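Local coordinates for protein filamentous hemagglutinin (Bordetella pertussis, PDB 1RWR) that is an adhesin probably exported by two-partner secretion, for which this N-terminal beta-helical domain appears to serve as the secretion domain, at residues F48-T53 against L92-K97. Residues are numbered along the deposited sequence; the frame is centred on the assembly and turned at random.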
loop_
_atom_site.group_PDB
_atom_site.type_symbol
_atom_site.label_atom_id
_atom_site.label_comp_id
_atom_site.label_asym_id
_atom_site.label_seq_id
_atom_site.Cartn_x
_atom_site.Cartn_y
_atom_site.Cartn_z
ATOM N N PHE A 48 -6.500 15.363 -0.029
ATOM C CA PHE A 48 -5.998 15.576 -1.367
ATOM C C PHE A 48 -7.064 16.306 -2.169
ATOM O O PHE A 48 -8.182 15.831 -2.293
ATOM C CB PHE A 48 -5.673 14.254 -2.068
ATOM C CG PHE A 48 -4.513 13.544 -1.482
ATOM C CD1 PHE A 48 -3.230 13.863 -1.859
ATOM C CD2 PHE A 48 -4.725 12.565 -0.513
ATOM C CE1 PHE A 48 -2.138 13.167 -1.291
ATOM C CE2 PHE A 48 -3.676 11.912 0.048
ATOM C CZ PHE A 48 -2.381 12.204 -0.337
ATOM N N ASN A 49 -6.721 17.464 -2.710
ATOM C CA ASN A 49 -7.738 18.309 -3.352
ATOM C C ASN A 49 -7.862 17.979 -4.821
ATOM O O ASN A 49 -7.123 18.485 -5.635
ATOM C CB ASN A 49 -7.451 19.808 -3.132
ATOM C CG ASN A 49 -8.608 20.708 -3.578
ATOM O OD1 ASN A 49 -9.568 20.251 -4.221
ATOM N ND2 ASN A 49 -8.508 22.001 -3.260
ATOM N N ASN A 50 -8.828 17.124 -5.147
ATOM C CA ASN A 50 -9.125 16.776 -6.538
ATOM C C ASN A 50 -10.442 17.424 -6.988
ATOM O O ASN A 50 -11.238 16.813 -7.747
ATOM C CB ASN A 50 -9.213 15.263 -6.670
ATOM C CG ASN A 50 -8.937 14.743 -8.074
ATOM O OD1 ASN A 50 -8.272 15.376 -8.903
ATOM N ND2 ASN A 50 -9.390 13.507 -8.313
ATOM N N GLY A 51 -10.663 18.645 -6.496
ATOM C CA GLY A 51 -11.911 19.359 -6.683
ATOM C C GLY A 51 -11.796 20.478 -7.702
ATOM O O GLY A 51 -10.847 21.223 -7.695
ATOM N N LEU A 52 -12.760 20.543 -8.611
ATOM C CA LEU A 52 -12.921 21.684 -9.524
ATOM C C LEU A 52 -13.876 22.742 -8.995
ATOM O O LEU A 52 -13.969 23.838 -9.574
ATOM C CB LEU A 52 -13.412 21.177 -10.883
ATOM C CG LEU A 52 -12.504 20.219 -11.637
ATOM C CD1 LEU A 52 -13.149 19.808 -12.960
ATOM C CD2 LEU A 52 -11.116 20.773 -11.905
ATOM N N THR A 53 -14.562 22.427 -7.902
ATOM C CA THR A 53 -15.475 23.339 -7.247
ATOM C C THR A 53 -15.192 23.415 -5.766
ATOM O O THR A 53 -14.638 22.484 -5.170
ATOM C CB THR A 53 -16.919 22.882 -7.450
ATOM O OG1 THR A 53 -17.117 21.586 -6.875
ATOM C CG2 THR A 53 -17.214 22.688 -8.953
ATOM N N LEU A 92 -6.685 9.320 4.813
ATOM C CA LEU A 92 -6.317 9.899 3.543
ATOM C C LEU A 92 -7.625 10.141 2.789
ATOM O O LEU A 92 -8.206 9.198 2.272
ATOM C CB LEU A 92 -5.419 8.955 2.760
ATOM C CG LEU A 92 -4.188 8.345 3.432
ATOM C CD1 LEU A 92 -3.385 7.466 2.468
ATOM C CD2 LEU A 92 -3.318 9.446 3.988
ATOM N N GLU A 93 -8.057 11.401 2.747
ATOM C CA GLU A 93 -9.295 11.769 2.089
ATOM C C GLU A 93 -8.997 12.416 0.737
ATOM O O GLU A 93 -8.130 13.252 0.615
ATOM C CB GLU A 93 -10.121 12.728 2.933
ATOM C CG GLU A 93 -11.396 13.206 2.227
ATOM C CD GLU A 93 -12.359 13.959 3.109
ATOM O OE1 GLU A 93 -12.074 14.247 4.295
ATOM O OE2 GLU A 93 -13.460 14.281 2.602
ATOM N N VAL A 94 -9.751 11.997 -0.272
ATOM C CA VAL A 94 -9.735 12.654 -1.567
ATOM C C VAL A 94 -10.988 13.502 -1.657
ATOM O O VAL A 94 -12.106 12.988 -1.558
ATOM C CB VAL A 94 -9.641 11.659 -2.751
ATOM C CG1 VAL A 94 -9.513 12.402 -4.072
ATOM C CG2 VAL A 94 -8.455 10.733 -2.606
ATOM N N TYR A 95 -10.789 14.807 -1.776
ATOM C CA TYR A 95 -11.898 15.718 -2.023
ATOM C C TYR A 95 -12.066 15.827 -3.545
ATOM O O TYR A 95 -11.142 16.139 -4.278
ATOM C CB TYR A 95 -11.696 17.087 -1.389
ATOM C CG TYR A 95 -12.692 18.101 -1.891
ATOM C CD1 TYR A 95 -14.002 18.044 -1.493
ATOM C CD2 TYR A 95 -12.322 19.116 -2.777
ATOM C CE1 TYR A 95 -14.969 18.966 -2.007
ATOM C CE2 TYR A 95 -13.281 20.052 -3.274
ATOM C CZ TYR A 95 -14.592 19.944 -2.898
ATOM O OH TYR A 95 -15.528 20.842 -3.390
ATOM N N GLY A 96 -13.316 15.682 -3.966
ATOM C CA GLY A 96 -13.661 15.778 -5.386
ATOM C C GLY A 96 -13.860 14.402 -6.006
ATOM O O GLY A 96 -14.527 13.525 -5.455
ATOM N N LYS A 97 -13.299 14.213 -7.186
ATOM C CA LYS A 97 -13.411 12.934 -7.878
ATOM C C LYS A 97 -12.543 11.910 -7.158
ATOM O O LYS A 97 -11.379 12.179 -6.845
ATOM C CB LYS A 97 -12.961 13.057 -9.337
ATOM C CG LYS A 97 -13.014 11.754 -10.173
ATOM C CD LYS A 97 -12.241 11.918 -11.476
ATOM C CE LYS A 97 -12.135 10.605 -12.328
ATOM N NZ LYS A 97 -11.092 9.668 -11.816
#
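Residues 48-50 and 92-96 run parallel, their axes 23° apart, joined by a ladder in which Phe48 N donates to Glu93 O, Tyr95 N to Phe48 O, and Asn50 N to Tyr95 O, each donor lying nearly along the C=O axis, though the last bond is distinctly bent at the hydrogen (134°). Beyond it the backbone pairing weakens, with Lys97 N 3.4 Å from Asn50 O, and side chains supplement it. Asn50, with CG anti to the backbone N, sends ND2 to Lys97 O (2.8 Å), approaching from above that carbonyl plane, while its OD1 accepts from Ala73 N. Asn49 OD1 turns back in an Asx turn to Gly51 N (3.0 Å) and sits at the edge of the Tyr95 ring, 3.3 Å from CD2; Asn49 ND2 donates to Asn22 OD1 and Thr64 O. Tyr95 extends past Gly51, so that OH donates to Thr53 O over 2.6 Å. On the face opposite Asn49 and Tyr95, Phe48 and Val94 pack against Leu101 inside the right-handed beta-helix. Neighbouring strands thus meet through backbone bonds, whereas three polar side chains fasten the turns where the ladder ends: both amides are gripped at each end, which should fix their rotation, and the tyrosine hydroxyl ties down the departing loop.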